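Local coordinates for uronate isomerase (Caulobacter crescentus, PDB 2Q01), which catalyses the isomerisation of D-glucuronate to D-fructuronate and of D-galacturonate to D-tagaturonate in the interconversion of pentoses and glucuronate, at residues B[202-207]-B[286-291]; B[255-260]-B[339-344]; B[227-232]-B[266-271]. All coordinates share one frame; numbering follows the deposited sequence.

Contact 1 of 3, residues B[202-207]-B[286-291]; sequences VIDFED and LFRAQM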
ATOM      1  N   VAL B 202     -29.582   9.988 -12.849  1.00 39.69           N
ATOM      2  CA  VAL B 202     -30.350   9.506 -14.006  1.00 36.20           C
ATOM      3  C   VAL B 202     -29.606   8.400 -14.756  1.00 41.59           C
ATOM      4  O   VAL B 202     -29.982   8.014 -15.865  1.00 43.69           O
ATOM      5  CB  VAL B 202     -30.779  10.654 -14.977  1.00 35.80           C
ATOM      6  CG1 VAL B 202     -31.687  11.643 -14.273  1.00 46.03           C
ATOM      7  CG2 VAL B 202     -29.579  11.375 -15.562  1.00 44.16           C
ATOM      8  N   ILE B 203     -28.547   7.894 -14.132  1.00 42.19           N
ATOM      9  CA  ILE B 203     -27.730   6.822 -14.706  1.00 38.85           C
ATOM     10  C   ILE B 203     -27.759   5.582 -13.808  1.00 39.97           C
ATOM     11  O   ILE B 203     -27.854   4.457 -14.302  1.00 37.30           O
ATOM     12  CB  ILE B 203     -26.276   7.297 -14.994  1.00 34.25           C
ATOM     13  CG1 ILE B 203     -26.290   8.363 -16.100  1.00 31.93           C
ATOM     14  CG2 ILE B 203     -25.362   6.109 -15.350  1.00 26.50           C
ATOM     15  CD1 ILE B 203     -24.939   8.718 -16.693  1.00 35.63           C
ATOM     16  N   ASP B 204     -27.701   5.794 -12.493  1.00 42.03           N
ATOM     17  CA  ASP B 204     -27.787   4.692 -11.539  1.00 45.01           C
ATOM     18  C   ASP B 204     -29.243   4.350 -11.259  1.00 49.27           C
ATOM     19  O   ASP B 204     -29.953   5.122 -10.612  1.00 51.97           O
ATOM     20  CB  ASP B 204     -27.058   5.036 -10.237  1.00 48.89           C
ATOM     21  CG  ASP B 204     -26.769   3.811  -9.373  1.00 54.24           C
ATOM     22  OD1 ASP B 204     -26.131   3.972  -8.309  1.00 61.00           O
ATOM     23  OD2 ASP B 204     -27.171   2.688  -9.747  1.00 54.05           O
ATOM     24  N   PHE B 205     -29.679   3.192 -11.752  1.00 46.91           N
ATOM     25  CA  PHE B 205     -31.027   2.681 -11.485  1.00 44.39           C
ATOM     26  C   PHE B 205     -31.174   2.091 -10.067  1.00 50.64           C
ATOM     27  O   PHE B 205     -32.293   1.898  -9.586  1.00 51.60           O
ATOM     28  CB  PHE B 205     -31.438   1.650 -12.541  1.00 46.58           C
ATOM     29  CG  PHE B 205     -31.959   2.254 -13.823  1.00 37.71           C
ATOM     30  CD1 PHE B 205     -31.109   2.475 -14.899  1.00 39.42           C
ATOM     31  CD2 PHE B 205     -33.303   2.578 -13.959  1.00 38.54           C
ATOM     32  CE1 PHE B 205     -31.585   3.021 -16.094  1.00 36.17           C
ATOM     33  CE2 PHE B 205     -33.788   3.130 -15.148  1.00 40.13           C
ATOM     34  CZ  PHE B 205     -32.923   3.344 -16.222  1.00 26.65           C
ATOM     35  N   GLU B 206     -30.050   1.812  -9.407  1.00 49.90           N
ATOM     36  CA  GLU B 206     -30.052   1.350  -8.015  1.00 48.79           C
ATOM     37  C   GLU B 206     -30.110   2.506  -7.013  1.00 53.63           C
ATOM     38  O   GLU B 206     -30.220   2.280  -5.804  1.00 54.20           O
ATOM     39  CB  GLU B 206     -28.834   0.467  -7.727  1.00 46.51           C
ATOM     40  CG  GLU B 206     -28.945  -0.954  -8.267  1.00 46.64           C
ATOM     41  CD  GLU B 206     -27.670  -1.755  -8.072  1.00 67.35           C
ATOM     42  OE1 GLU B 206     -26.621  -1.368  -8.642  1.00 55.38           O
ATOM     43  OE2 GLU B 206     -27.723  -2.778  -7.353  1.00 74.83           O
ATOM     44  N   ASP B 207     -30.015   3.736  -7.517  1.00 53.99           N
ATOM     45  CA  ASP B 207     -30.177   4.936  -6.705  1.00 55.61           C
ATOM     46  C   ASP B 207     -31.654   5.045  -6.358  1.00 57.90           C
ATOM     47  O   ASP B 207     -32.505   4.904  -7.235  1.00 60.05           O
ATOM     48  CB  ASP B 207     -29.719   6.167  -7.493  1.00 64.22           C
ATOM     49  CG  ASP B 207     -29.227   7.298  -6.603  1.00 66.40           C
ATOM     50  OD1 ASP B 207     -29.861   7.575  -5.564  1.00 71.32           O
ATOM     51  OD2 ASP B 207     -28.204   7.922  -6.962  1.00 65.81           O
ATOM     52  N   LEU B 286     -23.846  -2.643 -15.691  1.00 35.33           N
ATOM     53  CA  LEU B 286     -23.575  -2.616 -17.123  1.00 32.42           C
ATOM     54  C   LEU B 286     -24.005  -1.290 -17.736  1.00 31.20           C
ATOM     55  O   LEU B 286     -23.312  -0.760 -18.598  1.00 41.52           O
ATOM     56  CB  LEU B 286     -24.299  -3.769 -17.832  1.00 32.14           C
ATOM     57  CG  LEU B 286     -23.602  -4.558 -18.955  1.00 31.11           C
ATOM     58  CD1 LEU B 286     -24.624  -5.314 -19.788  1.00 38.14           C
ATOM     59  CD2 LEU B 286     -22.717  -3.723 -19.875  1.00 31.55           C
ATOM     60  N   PHE B 287     -25.141  -0.757 -17.288  1.00 39.84           N
ATOM     61  CA  PHE B 287     -25.641   0.510 -17.810  1.00 33.75           C
ATOM     62  C   PHE B 287     -24.772   1.674 -17.365  1.00 35.89           C
ATOM     63  O   PHE B 287     -24.444   2.528 -18.178  1.00 39.69           O
ATOM     64  CB  PHE B 287     -27.101   0.739 -17.427  1.00 31.98           C
ATOM     65  CG  PHE B 287     -27.719   1.954 -18.075  1.00 37.31           C
ATOM     66  CD1 PHE B 287     -28.002   1.967 -19.443  1.00 22.64           C
ATOM     67  CD2 PHE B 287     -28.028   3.082 -17.313  1.00 24.98           C
ATOM     68  CE1 PHE B 287     -28.579   3.088 -20.040  1.00 36.80           C
ATOM     69  CE2 PHE B 287     -28.601   4.203 -17.896  1.00 22.84           C
ATOM     70  CZ  PHE B 287     -28.883   4.209 -19.263  1.00 38.68           C
ATOM     71  N   ARG B 288     -24.384   1.687 -16.089  1.00 37.71           N
ATOM     72  CA  ARG B 288     -23.432   2.677 -15.566  1.00 32.34           C
ATOM     73  C   ARG B 288     -22.083   2.628 -16.299  1.00 36.97           C
ATOM     74  O   ARG B 288     -21.497   3.666 -16.602  1.00 45.91           O
ATOM     75  CB  ARG B 288     -23.225   2.476 -14.070  1.00 27.68           C
ATOM     76  CG  ARG B 288     -24.392   2.931 -13.216  1.00 31.90           C
ATOM     77  CD  ARG B 288     -24.037   2.920 -11.740  1.00 38.07           C
ATOM     78  NE  ARG B 288     -23.412   1.666 -11.321  1.00 20.67           N
ATOM     79  CZ  ARG B 288     -24.030   0.687 -10.664  1.00 31.42           C
ATOM     80  NH1 ARG B 288     -23.359  -0.408 -10.322  1.00 17.94           N
ATOM     81  NH2 ARG B 288     -25.307   0.794 -10.335  1.00 17.25           N
ATOM     82  N   ALA B 289     -21.618   1.415 -16.587  1.00 35.68           N
ATOM     83  CA  ALA B 289     -20.459   1.179 -17.442  1.00 25.91           C
ATOM     84  C   ALA B 289     -20.646   1.692 -18.875  1.00 28.24           C
ATOM     85  O   ALA B 289     -19.767   2.357 -19.413  1.00 34.79           O
ATOM     86  CB  ALA B 289     -20.107  -0.312 -17.452  1.00 20.06           C
ATOM     87  N   GLN B 290     -21.786   1.376 -19.489  1.00 33.80           N
ATOM     88  CA  GLN B 290     -22.063   1.810 -20.861  1.00 32.00           C
ATOM     89  C   GLN B 290     -22.194   3.322 -20.957  1.00 21.94           C
ATOM     90  O   GLN B 290     -21.731   3.928 -21.918  1.00 27.03           O
ATOM     91  CB  GLN B 290     -23.319   1.126 -21.421  1.00 30.59           C
ATOM     92  CG  GLN B 290     -23.728   1.594 -22.830  1.00 24.12           C
ATOM     93  CD  GLN B 290     -22.614   1.433 -23.854  1.00 41.97           C
ATOM     94  OE1 GLN B 290     -21.876   0.446 -23.841  1.00 47.35           O
ATOM     95  NE2 GLN B 290     -22.494   2.404 -24.752  1.00 38.09           N
ATOM     96  N   MET B 291     -22.802   3.924 -19.938  1.00 35.60           N
ATOM     97  CA  MET B 291     -22.962   5.374 -19.879  1.00 34.12           C
ATOM     98  C   MET B 291     -21.660   6.149 -19.694  1.00 35.64           C
ATOM     99  O   MET B 291     -21.572   7.293 -20.122  1.00 37.87           O
ATOM    100  CB  MET B 291     -23.978   5.771 -18.807  1.00 36.26           C
ATOM    101  CG  MET B 291     -25.429   5.464 -19.179  1.00 41.84           C
ATOM    102  SD  MET B 291     -25.936   6.014 -20.830  1.00 30.60           S
ATOM    103  CE  MET B 291     -25.869   7.778 -20.608  1.00 28.42           C
TER
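Arg288 carries the polar half of this contact through one nitrogen, NH2, which forms salt bridges with two carboxylates of the loop 202-207; its chain bends at chi3 (-49°). The bond from Arg288 NH2 to Asp204 OD2 is the shorter, at 2.7 Å, yet bent: the nitrogen meets the oxygen from above the carboxylate plane, and the two flat groups stand 74° apart. The bond from Arg288 NH2 to Glu206 OE1 spans 3.0 Å and is almost straight at 174°, with carboxylate and guanidinium nearly coplanar and the anti lone pair of OE1 in use. Glu285 adds a salt bridge to Arg288 NH1, so three acidic groups probably stabilise the charge. Phe205 turns its edge toward the face of Phe287 in an offset edge-to-face pair, closest at 3.7 Å between Phe205 CE1 and Phe287 CE2. The carbonyl O of Ile203 lies in the plane of the Phe287 ring, 3.3 Å from Phe287 CD2, while Ile203 CG2 rests on Met291 CB. Met291 CG sits over the rim of one face of Phe287.

Further out, Asp204 OD2 also accepts from Glu206 N, an Asx turn that helps hold the carboxylate and probably favours the approach of Glu206 to the same arginine. This salt-bridge network fastens the loop between strand 192-194 and helix 210-221 onto helix 281-302, Leu274 of helix 264-276 touching both phenylalanines and Tyr231 of helix 228-244 meeting Ile203 and Met291.

Contact 2 of 3, residues B[255-260]-B[339-344]; sequences PTAATA and VDALKP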
ATOM      1  N   PRO B 255     -20.047   3.238  -8.368  1.00 42.56           N
ATOM      2  CA  PRO B 255     -19.431   2.240  -7.478  1.00 41.65           C
ATOM      3  C   PRO B 255     -18.126   1.650  -8.018  1.00 41.31           C
ATOM      4  O   PRO B 255     -17.242   1.297  -7.239  1.00 49.33           O
ATOM      5  CB  PRO B 255     -20.491   1.131  -7.403  1.00 34.39           C
ATOM      6  CG  PRO B 255     -21.758   1.776  -7.784  1.00 39.88           C
ATOM      7  CD  PRO B 255     -21.404   2.822  -8.778  1.00 42.72           C
ATOM      8  N   THR B 256     -18.021   1.524  -9.338  1.00 33.69           N
ATOM      9  CA  THR B 256     -16.841   0.952  -9.969  1.00 27.06           C
ATOM     10  C   THR B 256     -16.330   1.869 -11.067  1.00 35.89           C
ATOM     11  O   THR B 256     -16.996   2.840 -11.444  1.00 32.85           O
ATOM     12  CB  THR B 256     -17.149  -0.417 -10.604  1.00 39.48           C
ATOM     13  OG1 THR B 256     -18.195  -0.268 -11.573  1.00 43.51           O
ATOM     14  CG2 THR B 256     -17.557  -1.443  -9.549  1.00 27.34           C
ATOM     15  N   ALA B 257     -15.146   1.551 -11.585  1.00 42.33           N
ATOM     16  CA  ALA B 257     -14.577   2.279 -12.716  1.00 48.74           C
ATOM     17  C   ALA B 257     -14.942   1.618 -14.049  1.00 45.06           C
ATOM     18  O   ALA B 257     -14.410   1.991 -15.096  1.00 53.51           O
ATOM     19  CB  ALA B 257     -13.062   2.384 -12.565  1.00 42.31           C
ATOM     20  N   ALA B 258     -15.859   0.650 -13.994  1.00 47.24           N
ATOM     21  CA  ALA B 258     -16.212  -0.192 -15.137  1.00 37.06           C
ATOM     22  C   ALA B 258     -16.744   0.618 -16.301  1.00 39.28           C
ATOM     23  O   ALA B 258     -17.553   1.526 -16.107  1.00 42.81           O
ATOM     24  CB  ALA B 258     -17.224  -1.242 -14.724  1.00 32.32           C
ATOM     25  N   THR B 259     -16.237   0.311 -17.495  1.00 38.18           N
ATOM     26  CA  THR B 259     -16.740   0.880 -18.751  1.00 35.48           C
ATOM     27  C   THR B 259     -17.170  -0.260 -19.679  1.00 34.02           C
ATOM     28  O   THR B 259     -16.765  -1.407 -19.485  1.00 29.28           O
ATOM     29  CB  THR B 259     -15.684   1.759 -19.466  1.00 32.48           C
ATOM     30  OG1 THR B 259     -14.570   0.955 -19.870  1.00 43.80           O
ATOM     31  CG2 THR B 259     -15.185   2.882 -18.563  1.00 42.91           C
ATOM     32  N   ALA B 260     -17.988   0.049 -20.681  1.00 36.32           N
ATOM     33  CA  ALA B 260     -18.424  -0.958 -21.659  1.00 39.18           C
ATOM     34  C   ALA B 260     -18.489  -0.377 -23.069  1.00 42.27           C
ATOM     35  O   ALA B 260     -18.539   0.834 -23.239  1.00 47.36           O
ATOM     36  CB  ALA B 260     -19.772  -1.539 -21.262  1.00 30.01           C
ATOM     37  N   VAL B 339      -7.633  -1.465 -14.509  1.00 34.47           N
ATOM     38  CA  VAL B 339      -6.954  -2.030 -15.686  1.00 44.62           C
ATOM     39  C   VAL B 339      -7.888  -2.791 -16.625  1.00 46.41           C
ATOM     40  O   VAL B 339      -7.924  -2.512 -17.826  1.00 53.49           O
ATOM     41  CB  VAL B 339      -5.741  -2.909 -15.282  1.00 42.46           C
ATOM     42  CG1 VAL B 339      -4.951  -3.358 -16.505  1.00 38.75           C
ATOM     43  CG2 VAL B 339      -4.836  -2.126 -14.372  1.00 44.04           C
ATOM     44  N   ASP B 340      -8.644  -3.738 -16.075  1.00 47.69           N
ATOM     45  CA  ASP B 340      -9.652  -4.456 -16.848  1.00 45.74           C
ATOM     46  C   ASP B 340     -10.865  -3.567 -17.054  1.00 46.25           C
ATOM     47  O   ASP B 340     -11.502  -3.606 -18.110  1.00 52.57           O
ATOM     48  CB  ASP B 340     -10.074  -5.744 -16.135  1.00 52.15           C
ATOM     49  CG  ASP B 340      -9.045  -6.861 -16.265  1.00 63.69           C
ATOM     50  OD1 ASP B 340      -9.124  -7.830 -15.479  1.00 64.64           O
ATOM     51  OD2 ASP B 340      -8.156  -6.779 -17.142  1.00 76.58           O
ATOM     52  N   ALA B 341     -11.160  -2.759 -16.037  1.00 41.83           N
ATOM     53  CA  ALA B 341     -12.361  -1.934 -15.990  1.00 39.26           C
ATOM     54  C   ALA B 341     -12.442  -0.904 -17.112  1.00 34.56           C
ATOM     55  O   ALA B 341     -13.450  -0.831 -17.812  1.00 51.12           O
ATOM     56  CB  ALA B 341     -12.479  -1.258 -14.624  1.00 30.74           C
ATOM     57  N   LEU B 342     -11.374  -0.127 -17.288  1.00 35.43           N
ATOM     58  CA  LEU B 342     -11.342   0.970 -18.264  1.00 33.61           C
ATOM     59  C   LEU B 342     -11.016   0.525 -19.684  1.00 37.45           C
ATOM     60  O   LEU B 342     -11.116   1.322 -20.622  1.00 46.01           O
ATOM     61  CB  LEU B 342     -10.343   2.050 -17.831  1.00 42.80           C
ATOM     62  CG  LEU B 342     -10.566   2.815 -16.525  1.00 26.03           C
ATOM     63  CD1 LEU B 342      -9.294   3.542 -16.157  1.00 43.81           C
ATOM     64  CD2 LEU B 342     -11.711   3.790 -16.664  1.00 28.61           C
ATOM     65  N   LYS B 343     -10.639  -0.742 -19.834  1.00 37.52           N
ATOM     66  CA  LYS B 343     -10.224  -1.300 -21.128  1.00 42.87           C
ATOM     67  C   LYS B 343     -11.206  -1.160 -22.320  1.00 44.35           C
ATOM     68  O   LYS B 343     -10.759  -0.782 -23.402  1.00 55.95           O
ATOM     69  CB  LYS B 343      -9.716  -2.746 -20.985  1.00 36.71           C
ATOM     70  CG  LYS B 343      -8.719  -3.103 -22.054  1.00 25.39           C
ATOM     71  CD  LYS B 343      -8.290  -4.545 -22.011  1.00 39.92           C
ATOM     72  CE  LYS B 343      -7.467  -4.869 -23.256  1.00 31.43           C
ATOM     73  NZ  LYS B 343      -7.000  -6.278 -23.228  1.00 33.47           N
ATOM     74  N   PRO B 344     -12.521  -1.473 -22.142  1.00 43.60           N
ATOM     75  CA  PRO B 344     -13.483  -1.265 -23.248  1.00 42.48           C
ATOM     76  C   PRO B 344     -13.602   0.165 -23.807  1.00 43.69           C
ATOM     77  O   PRO B 344     -13.788   0.334 -25.019  1.00 37.37           O
ATOM     78  CB  PRO B 344     -14.817  -1.693 -22.631  1.00 33.27           C
ATOM     79  CG  PRO B 344     -14.439  -2.656 -21.581  1.00 44.23           C
ATOM     80  CD  PRO B 344     -13.202  -2.079 -20.979  1.00 42.15           C
TER
HETATM   81  O   HOH W   1     -15.238  -3.340 -18.150  1.00 40.31           O
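With chi1 at 65°, Thr259 places OG1 between its own backbone N and carbonyl carbon and CG2 anti to the carbonyl carbon, so that the hydroxyl reaches the acceptor its amide also uses, Ala341 O. Thr259 OG1 donates to Ala341 O over 2.9 Å, lying in the carbonyl plane on a lone pair. Thr259 N donates to Ala341 O over 3.0 Å from above the carbonyl plane, 43° out of it. A water adds a third donor, bridging Ala341 O and Thr259 O, with 2.8 Å from the water to Thr259 O. One carbonyl at the approach to helix 343-349 is thus gripped by a single residue and its water, and Thr259 OG1 is also hydrogen-bonded to Leu345 N in that helix.

Apolar groups close in around this centre. The Pro344 ring crosses Thr259 obliquely, CG 3.4 Å from Thr259 O and CD beside OG1, and its CB meets Ala260 CA. Leu342 starts away from the loop, but its CD2 returns to within 3.6 Å of Ala257 O and also approaches Thr259 CG2. The methyls of Ala257 and Ala341 meet at 4.2 Å between their CB atoms.

In this TIM-barrel-clan fold, the loop after strand 249-252 of the parallel sheet thereby joins the residues leading into helix 343-349; helix 281-302 packs against Thr259 through Leu292 and Thr293, Leu374 of helix 366-375 touches Leu342, and His316 NE2 of the second subunit is hydrogen-bonded to Val339 O.

Contact 3 of 3, residues B[227-232]-B[266-271]; sequences SWKSYL and EAEALF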
ATOM      1  N   SER B 227     -37.136   6.708 -23.212  1.00 40.04           N
ATOM      2  CA  SER B 227     -36.851   6.077 -24.506  1.00 43.84           C
ATOM      3  C   SER B 227     -35.429   6.458 -24.918  1.00 40.95           C
ATOM      4  O   SER B 227     -35.027   7.613 -24.769  1.00 48.88           O
ATOM      5  CB  SER B 227     -37.872   6.514 -25.560  1.00 38.27           C
ATOM      6  OG  SER B 227     -37.396   6.286 -26.872  1.00 59.93           O
ATOM      7  N   TRP B 228     -34.689   5.485 -25.443  1.00 39.70           N
ATOM      8  CA  TRP B 228     -33.219   5.541 -25.534  1.00 42.44           C
ATOM      9  C   TRP B 228     -32.586   6.716 -26.279  1.00 45.36           C
ATOM     10  O   TRP B 228     -31.817   7.475 -25.688  1.00 49.61           O
ATOM     11  CB  TRP B 228     -32.667   4.210 -26.055  1.00 32.14           C
ATOM     12  CG  TRP B 228     -31.171   4.164 -26.245  1.00 34.67           C
ATOM     13  CD1 TRP B 228     -30.506   3.936 -27.417  1.00 38.35           C
ATOM     14  CD2 TRP B 228     -30.159   4.334 -25.238  1.00 34.04           C
ATOM     15  NE1 TRP B 228     -29.148   3.948 -27.205  1.00 39.07           N
ATOM     16  CE2 TRP B 228     -28.907   4.190 -25.877  1.00 38.95           C
ATOM     17  CE3 TRP B 228     -30.188   4.592 -23.859  1.00 31.70           C
ATOM     18  CZ2 TRP B 228     -27.695   4.296 -25.184  1.00 34.76           C
ATOM     19  CZ3 TRP B 228     -28.986   4.700 -23.175  1.00 33.27           C
ATOM     20  CH2 TRP B 228     -27.754   4.548 -23.838  1.00 34.15           C
ATOM     21  N   LYS B 229     -32.911   6.865 -27.560  1.00 43.73           N
ATOM     22  CA  LYS B 229     -32.295   7.897 -28.386  1.00 45.40           C
ATOM     23  C   LYS B 229     -32.612   9.313 -27.911  1.00 45.69           C
ATOM     24  O   LYS B 229     -31.802  10.229 -28.096  1.00 43.49           O
ATOM     25  CB  LYS B 229     -32.661   7.709 -29.864  1.00 49.16           C
ATOM     26  CG  LYS B 229     -31.665   6.822 -30.624  1.00 66.35           C
ATOM     27  CD  LYS B 229     -32.252   6.259 -31.917  1.00 86.36           C
ATOM     28  CE  LYS B 229     -33.057   4.982 -31.666  1.00 82.13           C
ATOM     29  NZ  LYS B 229     -33.726   4.486 -32.898  1.00 64.02           N
ATOM     30  N   SER B 230     -33.773   9.482 -27.282  1.00 36.72           N
ATOM     31  CA  SER B 230     -34.154  10.784 -26.739  1.00 39.30           C
ATOM     32  C   SER B 230     -33.750  10.974 -25.271  1.00 37.55           C
ATOM     33  O   SER B 230     -33.850  12.079 -24.737  1.00 43.87           O
ATOM     34  CB  SER B 230     -35.646  11.056 -26.954  1.00 36.65           C
ATOM     35  OG  SER B 230     -36.447  10.045 -26.380  1.00 36.89           O
ATOM     36  N   TYR B 231     -33.307   9.895 -24.628  1.00 40.21           N
ATOM     37  CA  TYR B 231     -32.659   9.972 -23.318  1.00 33.02           C
ATOM     38  C   TYR B 231     -31.252  10.519 -23.541  1.00 40.94           C
ATOM     39  O   TYR B 231     -30.754  11.345 -22.770  1.00 48.16           O
ATOM     40  CB  TYR B 231     -32.621   8.588 -22.663  1.00 30.99           C
ATOM     41  CG  TYR B 231     -31.687   8.443 -21.476  1.00 23.88           C
ATOM     42  CD1 TYR B 231     -32.095   8.814 -20.190  1.00 23.40           C
ATOM     43  CD2 TYR B 231     -30.410   7.899 -21.633  1.00 27.74           C
ATOM     44  CE1 TYR B 231     -31.248   8.667 -19.102  1.00 33.34           C
ATOM     45  CE2 TYR B 231     -29.552   7.757 -20.550  1.00 26.96           C
ATOM     46  CZ  TYR B 231     -29.979   8.137 -19.290  1.00 27.08           C
ATOM     47  OH  TYR B 231     -29.133   7.992 -18.220  1.00 37.79           O
ATOM     48  N   LEU B 232     -30.628  10.049 -24.617  1.00 40.53           N
ATOM     49  CA  LEU B 232     -29.327  10.532 -25.042  1.00 40.11           C
ATOM     50  C   LEU B 232     -29.378  11.975 -25.537  1.00 44.02           C
ATOM     51  O   LEU B 232     -28.460  12.752 -25.260  1.00 50.09           O
ATOM     52  CB  LEU B 232     -28.738   9.615 -26.115  1.00 32.27           C
ATOM     53  CG  LEU B 232     -28.291   8.221 -25.673  1.00 32.23           C
ATOM     54  CD1 LEU B 232     -27.566   7.535 -26.810  1.00 37.85           C
ATOM     55  CD2 LEU B 232     -27.408   8.298 -24.434  1.00 37.58           C
ATOM     56  N   GLU B 266     -27.755  -3.101 -28.374  1.00 36.72           N
ATOM     57  CA  GLU B 266     -27.482  -3.733 -27.078  1.00 33.77           C
ATOM     58  C   GLU B 266     -27.688  -2.755 -25.924  1.00 39.29           C
ATOM     59  O   GLU B 266     -28.175  -3.133 -24.855  1.00 46.18           O
ATOM     60  CB  GLU B 266     -26.052  -4.271 -27.033  1.00 37.99           C
ATOM     61  CG  GLU B 266     -25.808  -5.504 -27.884  1.00 50.81           C
ATOM     62  CD  GLU B 266     -24.345  -5.921 -27.923  1.00 60.32           C
ATOM     63  OE1 GLU B 266     -24.090  -7.136 -28.048  1.00 75.07           O
ATOM     64  OE2 GLU B 266     -23.451  -5.047 -27.830  1.00 52.49           O
ATOM     65  N   ALA B 267     -27.306  -1.501 -26.155  1.00 34.32           N
ATOM     66  CA  ALA B 267     -27.470  -0.434 -25.179  1.00 26.40           C
ATOM     67  C   ALA B 267     -28.939  -0.093 -24.975  1.00 26.43           C
ATOM     68  O   ALA B 267     -29.379   0.122 -23.845  1.00 37.03           O
ATOM     69  CB  ALA B 267     -26.680   0.803 -25.619  1.00 24.51           C
ATOM     70  N   GLU B 268     -29.690  -0.047 -26.075  1.00 31.82           N
ATOM     71  CA  GLU B 268     -31.131   0.203 -26.039  1.00 31.32           C
ATOM     72  C   GLU B 268     -31.881  -0.931 -25.338  1.00 36.96           C
ATOM     73  O   GLU B 268     -32.767  -0.679 -24.514  1.00 46.02           O
ATOM     74  CB  GLU B 268     -31.671   0.427 -27.458  1.00 33.30           C
ATOM     75  CG  GLU B 268     -33.159   0.767 -27.520  1.00 24.57           C
ATOM     76  CD  GLU B 268     -33.526   1.674 -28.685  1.00 48.56           C
ATOM     77  OE1 GLU B 268     -32.792   1.695 -29.703  1.00 50.60           O
ATOM     78  OE2 GLU B 268     -34.566   2.365 -28.576  1.00 37.66           O
ATOM     79  N   ALA B 269     -31.505  -2.171 -25.663  1.00 30.50           N
ATOM     80  CA  ALA B 269     -32.043  -3.367 -25.015  1.00 26.12           C
ATOM     81  C   ALA B 269     -31.898  -3.312 -23.507  1.00 34.56           C
ATOM     82  O   ALA B 269     -32.866  -3.537 -22.784  1.00 39.11           O
ATOM     83  CB  ALA B 269     -31.362  -4.620 -25.556  1.00 27.67           C
ATOM     84  N   LEU B 270     -30.683  -3.007 -23.050  1.00 32.09           N
ATOM     85  CA  LEU B 270     -30.360  -2.919 -21.625  1.00 41.28           C
ATOM     86  C   LEU B 270     -31.109  -1.776 -20.946  1.00 40.36           C
ATOM     87  O   LEU B 270     -31.612  -1.934 -19.832  1.00 48.67           O
ATOM     88  CB  LEU B 270     -28.849  -2.750 -21.443  1.00 35.98           C
ATOM     89  CG  LEU B 270     -28.266  -2.472 -20.060  1.00 31.66           C
ATOM     90  CD1 LEU B 270     -28.467  -3.657 -19.153  1.00 33.44           C
ATOM     91  CD2 LEU B 270     -26.798  -2.158 -20.214  1.00 38.41           C
ATOM     92  N   PHE B 271     -31.176  -0.638 -21.635  1.00 38.90           N
ATOM     93  CA  PHE B 271     -31.914   0.535 -21.174  1.00 38.07           C
ATOM     94  C   PHE B 271     -33.392   0.209 -20.957  1.00 44.27           C
ATOM     95  O   PHE B 271     -33.952   0.533 -19.906  1.00 49.92           O
ATOM     96  CB  PHE B 271     -31.746   1.683 -22.180  1.00 38.68           C
ATOM     97  CG  PHE B 271     -32.499   2.932 -21.821  1.00 36.30           C
ATOM     98  CD1 PHE B 271     -33.609   3.325 -22.559  1.00 33.82           C
ATOM     99  CD2 PHE B 271     -32.093   3.723 -20.755  1.00 35.15           C
ATOM    100  CE1 PHE B 271     -34.315   4.480 -22.222  1.00 29.65           C
ATOM    101  CE2 PHE B 271     -32.788   4.875 -20.416  1.00 20.41           C
ATOM    102  CZ  PHE B 271     -33.895   5.260 -21.156  1.00 36.59           C
TER
HETATM  103  O   HOH W   2     -34.938   5.045 -28.740  1.00 38.38           O
HETATM  104  O   HOH W   3     -36.009   2.956 -26.354  1.00 33.27           O
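Aromatic packing dominates here. Trp228, Tyr231 and Phe271 all hold CG anti to the backbone N and form a cluster in which Phe271 meets both of the others, Trp228 and Tyr231 lying toward the same side of its ring. Trp228 CE3 lies over the rim of one face of Phe271, 3.5 Å from Phe271 CG, with the planes at an oblique 50°. Phe271 CE2 sits over the centre of the Tyr231 ring, the planes 37° apart, and Phe271 CE1 reaches 3.4 Å from Trp228 N. Replacing Phe271 by an alanine would probably loosen the seating of both rings, since these contacts would be lost.

Aliphatic contacts fill in beside the cluster: Ala267 CB touches Trp228 CZ2 at 3.7 Å, and the backbone of Ala267 and Glu268 covers one indole face, with Leu232 CD1 over the opposite one.

Polar links run through water. Glu268 OE2 accepts from two waters, one held by Trp228 N and the other by Lys229 N. Lys229 NZ stays 4.3 Å from Glu268 OE1, beyond a salt bridge.

Helices 228-244 and 264-276 cross almost perpendicularly, their local axes at 95° and 10.7 Å apart, a helix-helix interface built on an aromatic cluster.

Helix 281-302 connects the three sites: contact 1 uses it directly, Ala289 O probably accepts from Ala260 N of contact 2, and Phe287 packs against Trp228 and Phe271 of contact 3. Contacts 1 and 3 also meet where Tyr231 OH is hydrogen-bonded to Val202 O. Contacts 2 and 3 do not touch, their nearest atoms being about 7 Å apart. All three are partly buried; contact 3 lies furthest out, its centre about 30 Å from the chain centre, against 21 and 22 Å. Their chemistry differs: charged groups with aromatic packing bind loop to helix in contact 1, a shared backbone carbonyl dominates contact 2 near the second subunit, and rings with water-mediated links join two helices in contact 3.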